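Local coordinates for protein putative metal-dependent hydrolase (Parabacteroides distasonis ATCC 8503, PDB 3KL7) that is a putative metal-dependent hydrolase of the metallo-beta-lactamase superfamily, of unknown substrate, that binds two zinc ions in its presumed active site, at residues 66-70 and 119-123; 93-98 and 106-110; 161-165 and 187-192; 204-210 and 228-234. One frame throughout, in Å; residues are numbered along the deposited sequence. Where two conformers were deposited one is given.

Contact 1 (66-70 and 119-123)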
loop_
_atom_site.group_PDB
_atom_site.type_symbol
_atom_site.label_atom_id
_atom_site.label_comp_id
_atom_site.label_asym_id
_atom_site.label_seq_id
_atom_site.Cartn_x
_atom_site.Cartn_y
_atom_site.Cartn_z
ATOM N N ALA A 66 -16.436 0.833 -3.950
ATOM C CA ALA A 66 -15.612 0.434 -2.818
ATOM C C ALA A 66 -16.442 0.078 -1.587
ATOM O O ALA A 66 -17.313 0.835 -1.170
ATOM C CB ALA A 66 -14.638 1.554 -2.469
ATOM N N ASP A 67 -16.170 -1.074 -1.016
ATOM C CA ASP A 67 -16.631 -1.371 0.329
ATOM C C ASP A 67 -15.705 -0.667 1.320
ATOM O O ASP A 67 -16.129 -0.256 2.408
ATOM C CB ASP A 67 -16.617 -2.871 0.581
ATOM C CG ASP A 67 -17.692 -3.604 -0.205
ATOM O OD1 ASP A 67 -18.870 -3.492 0.167
ATOM O OD2 ASP A 67 -17.352 -4.299 -1.195
ATOM N N ILE A 68 -14.446 -0.519 0.929
ATOM C CA ILE A 68 -13.446 0.083 1.777
ATOM C C ILE A 68 -12.485 0.917 0.971
ATOM O O ILE A 68 -12.046 0.489 -0.096
ATOM C CB ILE A 68 -12.623 -1.001 2.525
ATOM C CG1 ILE A 68 -13.561 -1.860 3.391
ATOM C CG2 ILE A 68 -11.515 -0.344 3.404
ATOM C CD1 ILE A 68 -12.869 -3.025 4.047
ATOM N N ILE A 69 -12.153 2.118 1.488
ATOM C CA ILE A 69 -11.098 2.957 0.904
ATOM C C ILE A 69 -10.034 3.217 1.951
ATOM O O ILE A 69 -10.314 3.741 3.031
ATOM C CB ILE A 69 -11.656 4.319 0.357
ATOM C CG1 ILE A 69 -12.762 4.051 -0.705
ATOM C CG2 ILE A 69 -10.470 5.219 -0.237
ATOM C CD1 ILE A 69 -13.537 5.271 -1.123
ATOM N N LEU A 70 -8.815 2.820 1.633
ATOM C CA LEU A 70 -7.664 3.000 2.509
ATOM C C LEU A 70 -6.820 4.179 2.009
ATOM O O LEU A 70 -6.376 4.169 0.865
ATOM C CB LEU A 70 -6.773 1.759 2.447
ATOM C CG LEU A 70 -6.759 0.782 3.575
ATOM C CD1 LEU A 70 -6.502 1.501 4.915
ATOM C CD2 LEU A 70 -8.059 0.021 3.600
ATOM N N ILE A 119 -13.616 -4.900 10.657
ATOM C CA ILE A 119 -14.045 -5.505 9.378
ATOM C C ILE A 119 -13.784 -6.993 9.484
ATOM O O ILE A 119 -12.636 -7.415 9.595
ATOM C CB ILE A 119 -13.249 -4.968 8.162
ATOM C CG1 ILE A 119 -13.127 -3.455 8.210
ATOM C CG2 ILE A 119 -13.937 -5.397 6.849
ATOM C CD1 ILE A 119 -14.424 -2.780 8.451
ATOM N N SER A 120 -14.842 -7.790 9.431
ATOM C CA SER A 120 -14.734 -9.205 9.759
ATOM C C SER A 120 -13.882 -9.994 8.776
ATOM O O SER A 120 -13.391 -11.058 9.116
ATOM C CB SER A 120 -16.113 -9.836 9.852
ATOM O OG SER A 120 -16.726 -9.882 8.579
ATOM N N TYR A 121 -13.710 -9.468 7.558
ATOM C CA TYR A 121 -12.981 -10.178 6.500
ATOM C C TYR A 121 -11.585 -9.604 6.239
ATOM O O TYR A 121 -10.866 -10.095 5.366
ATOM C CB TYR A 121 -13.797 -10.181 5.189
ATOM C CG TYR A 121 -14.141 -8.812 4.654
ATOM C CD1 TYR A 121 -13.223 -8.090 3.888
ATOM C CD2 TYR A 121 -15.397 -8.244 4.887
ATOM C CE1 TYR A 121 -13.541 -6.801 3.376
ATOM C CE2 TYR A 121 -15.730 -6.958 4.381
ATOM C CZ TYR A 121 -14.793 -6.250 3.629
ATOM O OH TYR A 121 -15.104 -4.988 3.130
HETATM N N MSE A 122 -11.198 -8.574 6.986
HETATM C CA MSE A 122 -9.910 -7.925 6.745
HETATM C C MSE A 122 -9.425 -7.171 7.953
HETATM O O MSE A 122 -9.962 -6.102 8.285
HETATM C CB MSE A 122 -10.003 -6.959 5.565
HETATM C CG MSE A 122 -8.667 -6.289 5.247
HETATM SE SE MSE A 122 -8.762 -5.028 3.848
HETATM C CE MSE A 122 -9.660 -3.631 4.795
ATOM N N LYS A 123 -8.393 -7.719 8.614
ATOM C CA LYS A 123 -7.778 -7.063 9.753
ATOM C C LYS A 123 -6.831 -6.038 9.220
ATOM O O LYS A 123 -6.150 -6.283 8.229
ATOM C CB LYS A 123 -7.025 -8.085 10.633
ATOM C CG LYS A 123 -6.228 -7.458 11.776
ATOM C CD LYS A 123 -5.665 -8.516 12.734
ATOM C CE LYS A 123 -4.468 -9.246 12.117
ATOM N NZ LYS A 123 -3.747 -10.087 13.105
#

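Contact 2 (93-98 and 106-110)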
loop_
_atom_site.group_PDB
_atom_site.type_symbol
_atom_site.label_atom_id
_atom_site.label_comp_id
_atom_site.label_asym_id
_atom_site.label_seq_id
_atom_site.Cartn_x
_atom_site.Cartn_y
_atom_site.Cartn_z
ATOM N N GLU A 93 -16.664 2.348 3.941
ATOM C CA GLU A 93 -15.888 2.795 5.113
ATOM C C GLU A 93 -14.518 3.258 4.652
ATOM O O GLU A 93 -13.766 2.494 4.036
ATOM C CB GLU A 93 -15.737 1.667 6.160
ATOM C CG GLU A 93 -14.990 2.110 7.481
ATOM C CD GLU A 93 -15.850 3.005 8.398
ATOM O OE1 GLU A 93 -16.628 2.452 9.218
ATOM O OE2 GLU A 93 -15.735 4.261 8.304
ATOM N N ILE A 94 -14.197 4.517 4.949
ATOM C CA ILE A 94 -12.880 5.083 4.633
ATOM C C ILE A 94 -11.983 4.926 5.877
ATOM O O ILE A 94 -12.373 5.330 6.966
ATOM C CB ILE A 94 -13.003 6.583 4.258
ATOM C CG1 ILE A 94 -13.899 6.740 3.019
ATOM C CG2 ILE A 94 -11.607 7.211 4.013
ATOM C CD1 ILE A 94 -14.245 8.189 2.666
ATOM N N ILE A 95 -10.809 4.304 5.711
ATOM C CA ILE A 95 -9.820 4.169 6.806
ATOM C C ILE A 95 -8.563 4.964 6.408
ATOM O O ILE A 95 -7.996 4.719 5.350
ATOM C CB ILE A 95 -9.415 2.653 7.075
ATOM C CG1 ILE A 95 -10.591 1.862 7.688
ATOM C CG2 ILE A 95 -8.264 2.573 8.088
ATOM C CD1 ILE A 95 -11.759 1.630 6.750
ATOM N N ALA A 96 -8.134 5.913 7.247
ATOM C CA ALA A 96 -7.077 6.868 6.835
ATOM C C ALA A 96 -6.206 7.330 8.009
ATOM O O ALA A 96 -6.548 7.116 9.167
ATOM C CB ALA A 96 -7.714 8.084 6.150
ATOM N N ASN A 97 -5.070 7.954 7.698
ATOM C CA ASN A 97 -4.283 8.611 8.721
ATOM C C ASN A 97 -5.016 9.870 9.130
ATOM O O ASN A 97 -5.916 10.304 8.446
ATOM C CB ASN A 97 -2.844 8.916 8.234
ATOM C CG ASN A 97 -2.795 9.989 7.149
ATOM O OD1 ASN A 97 -3.687 10.071 6.305
ATOM N ND2 ASN A 97 -1.727 10.827 7.171
ATOM N N GLU A 98 -4.633 10.446 10.251
ATOM C CA GLU A 98 -5.380 11.543 10.823
ATOM C C GLU A 98 -5.483 12.767 9.882
ATOM O O GLU A 98 -6.564 13.310 9.683
ATOM C CB GLU A 98 -4.782 11.937 12.159
ATOM C CG GLU A 98 -5.341 13.250 12.716
ATOM C CD GLU A 98 -4.976 13.490 14.175
ATOM O OE1 GLU A 98 -4.139 12.757 14.721
ATOM O OE2 GLU A 98 -5.538 14.424 14.777
ATOM N N LYS A 106 -14.438 13.031 6.805
ATOM C CA LYS A 106 -15.131 11.779 7.091
ATOM C C LYS A 106 -14.134 10.641 7.107
ATOM O O LYS A 106 -13.006 10.787 6.650
ATOM C CB LYS A 106 -16.237 11.511 6.044
ATOM C CG LYS A 106 -15.722 11.257 4.615
ATOM C CD LYS A 106 -16.872 11.371 3.526
ATOM C CE LYS A 106 -16.321 11.097 2.091
ATOM N NZ LYS A 106 -17.249 11.531 1.011
ATOM N N GLY A 107 -14.551 9.512 7.643
ATOM C CA GLY A 107 -13.710 8.344 7.687
ATOM C C GLY A 107 -13.150 8.073 9.069
ATOM O O GLY A 107 -13.254 8.905 9.971
ATOM N N LYS A 108 -12.545 6.888 9.214
ATOM C CA LYS A 108 -11.948 6.430 10.470
ATOM C C LYS A 108 -10.436 6.713 10.477
ATOM O O LYS A 108 -9.763 6.520 9.479
ATOM C CB LYS A 108 -12.202 4.934 10.623
ATOM C CG LYS A 108 -11.642 4.344 11.855
ATOM C CD LYS A 108 -11.673 2.800 11.809
ATOM C CE LYS A 108 -13.064 2.260 11.884
ATOM N NZ LYS A 108 -13.040 0.866 12.230
ATOM N N VAL A 109 -9.928 7.182 11.619
ATOM C CA VAL A 109 -8.513 7.533 11.778
ATOM C C VAL A 109 -7.736 6.377 12.417
ATOM O O VAL A 109 -8.111 5.896 13.471
ATOM C CB VAL A 109 -8.345 8.778 12.728
ATOM C CG1 VAL A 109 -6.896 8.969 13.113
ATOM C CG2 VAL A 109 -8.904 10.005 12.095
ATOM N N LEU A 110 -6.654 5.942 11.774
ATOM C CA LEU A 110 -5.721 5.021 12.400
ATOM C C LEU A 110 -4.398 5.728 12.575
ATOM O O LEU A 110 -3.961 6.431 11.686
ATOM C CB LEU A 110 -5.514 3.744 11.545
ATOM C CG LEU A 110 -6.706 2.832 11.269
ATOM C CD1 LEU A 110 -6.216 1.464 10.806
ATOM C CD2 LEU A 110 -7.533 2.682 12.462
HETATM O O HOH W 1 -2.679 8.981 11.909
#

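Contact 3 (161-165 and 187-192). With ZN (zinc ion), chain C; ZN (zinc ion), chain D.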
loop_
_atom_site.group_PDB
_atom_site.type_symbol
_atom_site.label_atom_id
_atom_site.label_comp_id
_atom_site.label_asym_id
_atom_site.label_seq_id
_atom_site.Cartn_x
_atom_site.Cartn_y
_atom_site.Cartn_z
ATOM N N GLY A 161 3.057 2.374 1.750
ATOM C CA GLY A 161 2.837 3.811 1.516
ATOM C C GLY A 161 4.173 4.472 1.145
ATOM O O GLY A 161 5.009 3.841 0.488
ATOM N N ASP A 162 4.380 5.728 1.568
ATOM C CA ASP A 162 5.631 6.450 1.250
ATOM C C ASP A 162 6.591 6.464 2.450
ATOM O O ASP A 162 6.303 7.059 3.475
ATOM C CB ASP A 162 5.330 7.880 0.770
ATOM C CG ASP A 162 4.788 7.914 -0.669
ATOM O OD1 ASP A 162 4.698 6.819 -1.316
ATOM O OD2 ASP A 162 4.471 9.015 -1.161
ATOM N N THR A 163 7.735 5.783 2.294
ATOM C CA THR A 163 8.676 5.585 3.392
ATOM C C THR A 163 10.083 5.302 2.861
ATOM O O THR A 163 10.276 5.062 1.689
ATOM C CB THR A 163 8.227 4.406 4.263
ATOM O OG1 THR A 163 9.139 4.225 5.373
ATOM C CG2 THR A 163 8.148 3.117 3.424
ATOM N N GLU A 164 11.058 5.349 3.735
ATOM C CA GLU A 164 12.385 4.860 3.412
ATOM C C GLU A 164 12.600 3.548 4.173
ATOM O O GLU A 164 11.645 3.000 4.762
ATOM C CB GLU A 164 13.465 5.941 3.738
ATOM C CG GLU A 164 13.679 6.932 2.560
ATOM C CD GLU A 164 14.667 8.042 2.863
ATOM O OE1 GLU A 164 14.299 8.971 3.619
ATOM O OE2 GLU A 164 15.814 7.997 2.310
ATOM N N ASP A 165 13.822 3.023 4.153
ATOM C CA ASP A 165 14.111 1.736 4.806
ATOM C C ASP A 165 14.212 1.917 6.306
ATOM O O ASP A 165 15.293 1.828 6.890
ATOM C CB ASP A 165 15.398 1.113 4.248
ATOM C CG ASP A 165 16.596 2.074 4.306
ATOM O OD1 ASP A 165 16.412 3.274 4.016
ATOM O OD2 ASP A 165 17.716 1.618 4.633
ATOM N N THR A 187 10.849 8.583 -1.826
ATOM C CA THR A 187 10.872 7.331 -1.102
ATOM C C THR A 187 12.236 6.632 -1.279
ATOM O O THR A 187 13.271 7.240 -0.982
ATOM C CB THR A 187 9.655 6.432 -1.466
ATOM O OG1 THR A 187 9.729 6.017 -2.835
ATOM C CG2 THR A 187 8.353 7.188 -1.239
HETATM N N MSE A 188 12.254 5.395 -1.768
HETATM C CA MSE A 188 13.480 4.573 -1.719
HETATM C C MSE A 188 14.238 4.426 -3.063
HETATM O O MSE A 188 13.622 4.397 -4.166
HETATM C CB MSE A 188 13.152 3.164 -1.166
HETATM C CG MSE A 188 12.980 3.135 0.345
HETATM SE SE MSE A 188 12.702 1.377 1.108
HETATM C CE MSE A 188 10.827 1.236 0.675
ATOM N N THR A 189 15.568 4.322 -2.962
ATOM C CA THR A 189 16.402 3.893 -4.090
ATOM C C THR A 189 16.341 2.385 -4.155
ATOM O O THR A 189 15.772 1.733 -3.262
ATOM C CB THR A 189 17.871 4.280 -3.912
ATOM O OG1 THR A 189 18.420 3.537 -2.809
ATOM C CG2 THR A 189 18.026 5.816 -3.671
ATOM N N VAL A 190 16.925 1.810 -5.201
ATOM C CA VAL A 190 16.862 0.360 -5.396
ATOM C C VAL A 190 17.571 -0.349 -4.256
ATOM O O VAL A 190 17.062 -1.337 -3.723
ATOM C CB VAL A 190 17.451 -0.045 -6.759
ATOM C CG1 VAL A 190 17.694 -1.548 -6.825
ATOM C CG2 VAL A 190 16.510 0.429 -7.905
ATOM N N SER A 191 18.725 0.173 -3.858
ATOM C CA SER A 191 19.491 -0.415 -2.763
ATOM C C SER A 191 18.755 -0.346 -1.441
ATOM O O SER A 191 18.792 -1.297 -0.669
ATOM C CB SER A 191 20.851 0.230 -2.642
ATOM O OG SER A 191 21.702 -0.238 -3.670
ATOM N N GLN A 192 18.078 0.775 -1.189
ATOM C CA GLN A 192 17.292 0.943 0.038
ATOM C C GLN A 192 16.161 -0.034 0.094
ATOM O O GLN A 192 15.929 -0.639 1.120
ATOM C CB GLN A 192 16.716 2.334 0.125
ATOM C CG GLN A 192 17.575 3.320 0.800
ATOM C CD GLN A 192 16.940 4.686 0.787
ATOM O OE1 GLN A 192 16.282 5.041 -0.162
ATOM N NE2 GLN A 192 17.136 5.450 1.848
HETATM ZN ZN ZN C . 4.052 11.125 -0.360
HETATM ZN ZN ZN D . 3.716 9.524 -3.043
HETATM O O HOH W 2 16.464 7.631 -0.475
HETATM O O HOH W 3 3.250 11.368 -2.221
#

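Contact 4 (204-210 and 228-234). With ZN (zinc ion), chain D.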
loop_
_atom_site.group_PDB
_atom_site.type_symbol
_atom_site.label_atom_id
_atom_site.label_comp_id
_atom_site.label_asym_id
_atom_site.label_seq_id
_atom_site.Cartn_x
_atom_site.Cartn_y
_atom_site.Cartn_z
ATOM N N ILE A 204 6.595 -12.409 -1.435
ATOM C CA ILE A 204 6.394 -11.768 -2.733
ATOM C C ILE A 204 6.546 -10.280 -2.586
ATOM O O ILE A 204 5.996 -9.702 -1.670
ATOM C CB ILE A 204 5.000 -12.107 -3.296
ATOM C CG1 ILE A 204 4.973 -13.577 -3.717
ATOM C CG2 ILE A 204 4.654 -11.185 -4.487
ATOM C CD1 ILE A 204 3.646 -14.192 -3.665
ATOM N N LEU A 205 7.321 -9.653 -3.488
ATOM C CA LEU A 205 7.577 -8.207 -3.399
ATOM C C LEU A 205 7.206 -7.519 -4.684
ATOM O O LEU A 205 7.779 -7.803 -5.726
ATOM C CB LEU A 205 9.074 -7.923 -3.072
ATOM C CG LEU A 205 9.520 -6.407 -3.108
ATOM C CD1 LEU A 205 8.889 -5.645 -1.986
ATOM C CD2 LEU A 205 11.053 -6.249 -3.048
ATOM N N TYR A 206 6.249 -6.602 -4.604
ATOM C CA TYR A 206 5.918 -5.731 -5.728
ATOM C C TYR A 206 6.504 -4.335 -5.485
ATOM O O TYR A 206 5.955 -3.560 -4.682
ATOM C CB TYR A 206 4.391 -5.564 -5.871
ATOM C CG TYR A 206 3.625 -6.799 -6.337
ATOM C CD1 TYR A 206 3.494 -7.085 -7.675
ATOM C CD2 TYR A 206 3.008 -7.648 -5.421
ATOM C CE1 TYR A 206 2.792 -8.200 -8.102
ATOM C CE2 TYR A 206 2.303 -8.755 -5.839
ATOM C CZ TYR A 206 2.197 -9.026 -7.180
ATOM O OH TYR A 206 1.495 -10.132 -7.604
ATOM N N PRO A 207 7.602 -3.990 -6.179
ATOM C CA PRO A 207 7.948 -2.591 -6.145
ATOM C C PRO A 207 6.805 -1.740 -6.702
ATOM O O PRO A 207 6.232 -2.074 -7.746
ATOM C CB PRO A 207 9.170 -2.508 -7.073
ATOM C CG PRO A 207 9.177 -3.744 -7.820
ATOM C CD PRO A 207 8.553 -4.764 -6.967
ATOM N N TYR A 208 6.470 -0.654 -6.023
ATOM C CA TYR A 208 5.475 0.245 -6.549
ATOM C C TYR A 208 5.843 1.702 -6.291
ATOM O O TYR A 208 6.911 1.998 -5.707
ATOM C CB TYR A 208 4.066 -0.152 -6.044
ATOM C CG TYR A 208 3.598 0.391 -4.684
ATOM C CD1 TYR A 208 4.502 0.749 -3.673
ATOM C CD2 TYR A 208 2.252 0.484 -4.407
ATOM C CE1 TYR A 208 4.063 1.222 -2.461
ATOM C CE2 TYR A 208 1.796 0.952 -3.196
ATOM C CZ TYR A 208 2.696 1.323 -2.221
ATOM O OH TYR A 208 2.222 1.799 -1.002
ATOM N N HIS A 209 5.013 2.619 -6.770
ATOM C CA HIS A 209 5.283 4.033 -6.581
ATOM C C HIS A 209 6.734 4.306 -7.040
ATOM O O HIS A 209 7.483 5.020 -6.362
ATOM C CB HIS A 209 5.092 4.385 -5.062
ATOM C CG HIS A 209 5.059 5.864 -4.750
ATOM N ND1 HIS A 209 6.196 6.595 -4.481
ATOM C CD2 HIS A 209 4.019 6.725 -4.601
ATOM C CE1 HIS A 209 5.861 7.850 -4.211
ATOM N NE2 HIS A 209 4.549 7.956 -4.278
ATOM N N TYR A 210 7.122 3.750 -8.207
ATOM C CA TYR A 210 8.547 3.821 -8.628
ATOM C C TYR A 210 8.910 4.805 -9.736
ATOM O O TYR A 210 10.068 4.867 -10.157
ATOM C CB TYR A 210 9.150 2.422 -8.893
ATOM C CG TYR A 210 8.569 1.608 -10.069
ATOM C CD1 TYR A 210 9.037 1.784 -11.354
ATOM C CD2 TYR A 210 7.626 0.634 -9.857
ATOM C CE1 TYR A 210 8.556 1.039 -12.399
ATOM C CE2 TYR A 210 7.127 -0.114 -10.898
ATOM C CZ TYR A 210 7.600 0.089 -12.167
ATOM O OH TYR A 210 7.117 -0.666 -13.219
ATOM N N ASP A 228 10.288 -13.261 -4.332
ATOM C CA ASP A 228 9.811 -13.122 -5.707
ATOM C C ASP A 228 9.501 -11.645 -5.977
ATOM O O ASP A 228 8.479 -11.127 -5.556
ATOM C CB ASP A 228 8.584 -13.995 -5.953
ATOM C CG ASP A 228 8.045 -13.877 -7.399
ATOM O OD1 ASP A 228 8.785 -13.363 -8.303
ATOM O OD2 ASP A 228 6.874 -14.301 -7.629
ATOM N N VAL A 229 10.412 -10.977 -6.658
ATOM C CA VAL A 229 10.231 -9.577 -7.016
ATOM C C VAL A 229 9.439 -9.561 -8.303
ATOM O O VAL A 229 9.898 -10.093 -9.289
ATOM C CB VAL A 229 11.605 -8.870 -7.232
ATOM C CG1 VAL A 229 11.415 -7.396 -7.521
ATOM C CG2 VAL A 229 12.520 -9.078 -6.003
ATOM N N ARG A 230 8.231 -8.977 -8.275
ATOM C CA ARG A 230 7.348 -8.948 -9.457
ATOM C C ARG A 230 7.203 -7.538 -9.950
ATOM O O ARG A 230 6.732 -6.667 -9.218
ATOM C CB ARG A 230 5.967 -9.501 -9.115
ATOM C CG ARG A 230 5.985 -10.942 -8.587
ATOM C CD ARG A 230 4.591 -11.449 -8.288
ATOM N NE ARG A 230 4.604 -12.850 -7.893
ATOM C CZ ARG A 230 3.508 -13.611 -7.776
ATOM N NH1 ARG A 230 2.302 -13.103 -8.022
ATOM N NH2 ARG A 230 3.619 -14.881 -7.418
ATOM N N ILE A 231 7.608 -7.300 -11.183
ATOM C CA ILE A 231 7.520 -5.960 -11.769
ATOM C C ILE A 231 6.175 -5.762 -12.493
ATOM O O ILE A 231 5.819 -6.507 -13.411
ATOM C CB ILE A 231 8.692 -5.686 -12.766
ATOM C CG1 ILE A 231 10.029 -5.986 -12.099
ATOM C CG2 ILE A 231 8.671 -4.240 -13.247
ATOM C CD1 ILE A 231 10.228 -5.263 -10.817
ATOM N N ARG A 232 5.441 -4.752 -12.051
ATOM C CA ARG A 232 4.169 -4.385 -12.639
ATOM C C ARG A 232 4.202 -2.908 -13.015
ATOM O O ARG A 232 5.133 -2.208 -12.675
ATOM C CB ARG A 232 3.048 -4.669 -11.647
ATOM C CG ARG A 232 2.933 -6.158 -11.258
ATOM C CD ARG A 232 2.506 -7.029 -12.435
ATOM N NE ARG A 232 2.336 -8.437 -12.070
ATOM C CZ ARG A 232 3.321 -9.355 -12.073
ATOM N NH1 ARG A 232 4.565 -9.035 -12.423
ATOM N NH2 ARG A 232 3.060 -10.581 -11.716
ATOM N N GLU A 233 3.189 -2.444 -13.735
ATOM C CA GLU A 233 3.166 -1.050 -14.189
ATOM C C GLU A 233 2.693 -0.139 -13.067
ATOM O O GLU A 233 1.561 0.355 -13.080
ATOM C CB GLU A 233 2.292 -0.888 -15.437
ATOM C CG GLU A 233 2.803 -1.663 -16.668
ATOM C CD GLU A 233 4.251 -1.317 -17.033
ATOM O OE1 GLU A 233 4.475 -0.255 -17.664
ATOM O OE2 GLU A 233 5.159 -2.116 -16.694
ATOM N N LEU A 234 3.580 0.076 -12.098
ATOM C CA LEU A 234 3.250 0.827 -10.903
ATOM C C LEU A 234 4.210 2.005 -10.703
ATOM O O LEU A 234 4.647 2.292 -9.575
ATOM C CB LEU A 234 3.265 -0.096 -9.666
ATOM C CG LEU A 234 2.102 -1.091 -9.588
ATOM C CD1 LEU A 234 2.398 -2.221 -8.610
ATOM C CD2 LEU A 234 0.811 -0.386 -9.237
HETATM ZN ZN ZN D . 3.716 9.524 -3.043
HETATM O O HOH W 4 5.653 -4.242 -9.327
HETATM O O HOH W 3 3.250 11.368 -2.221
#

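Contact 1 (66-70 and 119-123)
Ile68 and Met122 reach toward each other tip to tip, and their meeting is the apolar heart of this contact. The CD1 methyl of Ile68 lies only 3.4 Å from CE of Met122, a selenomethionine, closer than two carbons usually pack. Met122 has CG trans to the main-chain N (chi1 -178°) and then turns at chi3 (74°), which swings CE back toward the strand. Leu70 CD2 stands 4.2 Å from that CE. Ile119 adds CG2, 3.8 Å from Ile68 CD1.

The aromatic part belongs to Tyr121. Ile68 CD1 comes nearest to its hydroxyl end, 3.1 Å from Tyr121 OH, and approaches the ring itself obliquely, while Ile119 CG2 lies over one face, displaced toward the rim. The ring is also stacked with His47. Tyr121 OH comes up beside CB of Asp67 at 3.6 Å, but the Asp67 carboxylate has its polar partners elsewhere, in a salt bridge with Lys89 and a bond from Ser48 N.

Within the second segment the backbone closes a type I turn, with Met122 N bonded to Ile119 O at 3.2 Å. Strand 68-71 of one sheet thus packs on the turn that leads into strand 123-128 of the other, as the two sheets face each other in the alpha-beta/beta-alpha sandwich of the metallo-beta-lactamase fold.

Contact 2 (93-98 and 106-110)
Ile95 and Leu110 form the tight side of this contact: CG2 of Ile95 lies 3.6 Å from CG of Leu110, and the two side chains pass each other at a slant. Both CG and CD1 of Leu110 lie against that one methyl. Both residues also touch Ile124 of the opposing sheet, so this face is closed by the sandwich interior. The backbone ladder runs alongside. Lys108 N donates to Ile94 O at 2.7 Å and almost straight, Ala96 N to Lys108 O at 2.8 Å, and Leu110 N to Ala96 O at 2.9 Å.

These are the alternating bonds of a parallel pair, and the two strands are the ends of a beta-alpha-beta crossover through helix 98-104, with 108-109 the outermost strand of its sheet in this chain. Asn97 follows the strand residues and N-caps that helix; its side chain also touches the zinc ligand His73.

Toward solvent the packing thins. The long chain of Lys106 crosses Ile94, CE to CD1 at 3.6 Å, before its NZ forms a salt bridge with Glu88, and Lys108 NZ forms one with Asp116. At the far end Val109 CG1 rests on CB of exposed Glu98 at 3.8 Å. There a water bridges the backbones where Glu98 and Leu110 make no direct N-H to O bond, accepting from Glu98 N at 3.0 Å and donating to Leu110 O at 2.9 Å.

Contact 3 (161-165 and 187-192)
Glu164 and Gln192 make the direct polar link: Gln192 NE2 donates to Glu164 OE2 at 2.9 Å, meeting the oxygen on the anti side, 28° out of the carboxylate plane. OE2 is shared with Thr133, and Glu164 OE1 takes the backbone N of Thr132. At the other end of the amide, Gln192 OE1 accepts from Thr189 N at 3.0 Å while Thr189 OG1 accepts from Gln192 N, a capping box that starts helix 190-200. Asp165 CB faces the same helix, and its carboxylate pairs with Lys195.

Selenomethionine Met188 carries the van der Waals contact: CG lies 3.6 Å from Glu164 CA, and chi1 (-78°) with an extended chi2 sets SE 3.6 Å from Asp165 N. Thr187 brings CG2 to within 3.7 Å of Asp162 OD1.

Asp162 OD2 bridges the zinc ions, 2.3 Å from that of chain C and 2.1 Å from that of chain D, with a water as second bridge. His73, His75 and His140 complete one site, Asp77, His78 and His209 the other. The chemistry is consistent with a binuclear hydrolytic centre, its bridging water probably the attacking group, as in relatives, with the start of helix 190-200 packed against the 161-165 loop.

Contact 4 (204-210 and 228-234)
Strands 204-208 and 228-229, joined through helix 217-221 as a beta-alpha-beta unit, set Leu205 beside Val229 at the edge of the sheet in which 228-229 is the outermost strand. Two backbone bonds tie them in parallel: Leu205 N to Asp228 O and Arg230 N to Leu205 O, both 2.8 Å. Pro207 has no N-H for the next rung. A water takes over, donating to Pro207 O and Arg230 O and accepting from Arg232 N, while Pro207 CG packs 3.5 Å from Ile231 CD1.

One side of the pair gathers two arginines around Tyr206. Arg230, extended from CG to NE, lays CD beside the phenol and gives NH1 to Tyr206 OH at 3.1 Å, the oxygen lying 24° out of the guanidinium plane. Its NE bonds Asp228 OD2 at 2.7 Å, a salt bridge that fixes the group's rotation, and Ile204 CD1 lies over one face, displaced toward the rim. Arg232 turns a guanidinium face to Tyr206 CE1, the two planes standing 85° apart. Asp20 binds both Tyr206 OH and Arg232.

Beyond the strands, the phenol of Tyr210 donates OH to Arg232 O at 2.6 Å, and Tyr210 N reaches Leu234 O at 3.2 Å. Leu234 packs on CB of Tyr208. His209, which falls between these two tyrosines in sequence, binds zinc through NE2 at 2.2 Å, together with Asp77, His78 and Asp162. Gripped through its carbonyls, the C-terminal tail probably helps to hold the backbone that carries this metal ligand.

Contacts 1 and 2 meet directly, since strands 68-71 and 93-96 are neighbours in one sheet, and contact 2 is nested in the chain loop that contact 1 closes. Contacts 3 and 4 also touch, through Gly161 N and Tyr208 OH, and share one zinc ion and its bridging water; their centres are about 13 Å apart. Contact 3 is the buried one, while the other three are partly buried. Contacts 2 and 4 both pair the ends of a beta-alpha-beta unit, at the edges of different sheets. The chemistry follows position: side-chain packing between sheets in contact 1, backbone ladders in 2 and 4, and metal ligation in 3 and 4.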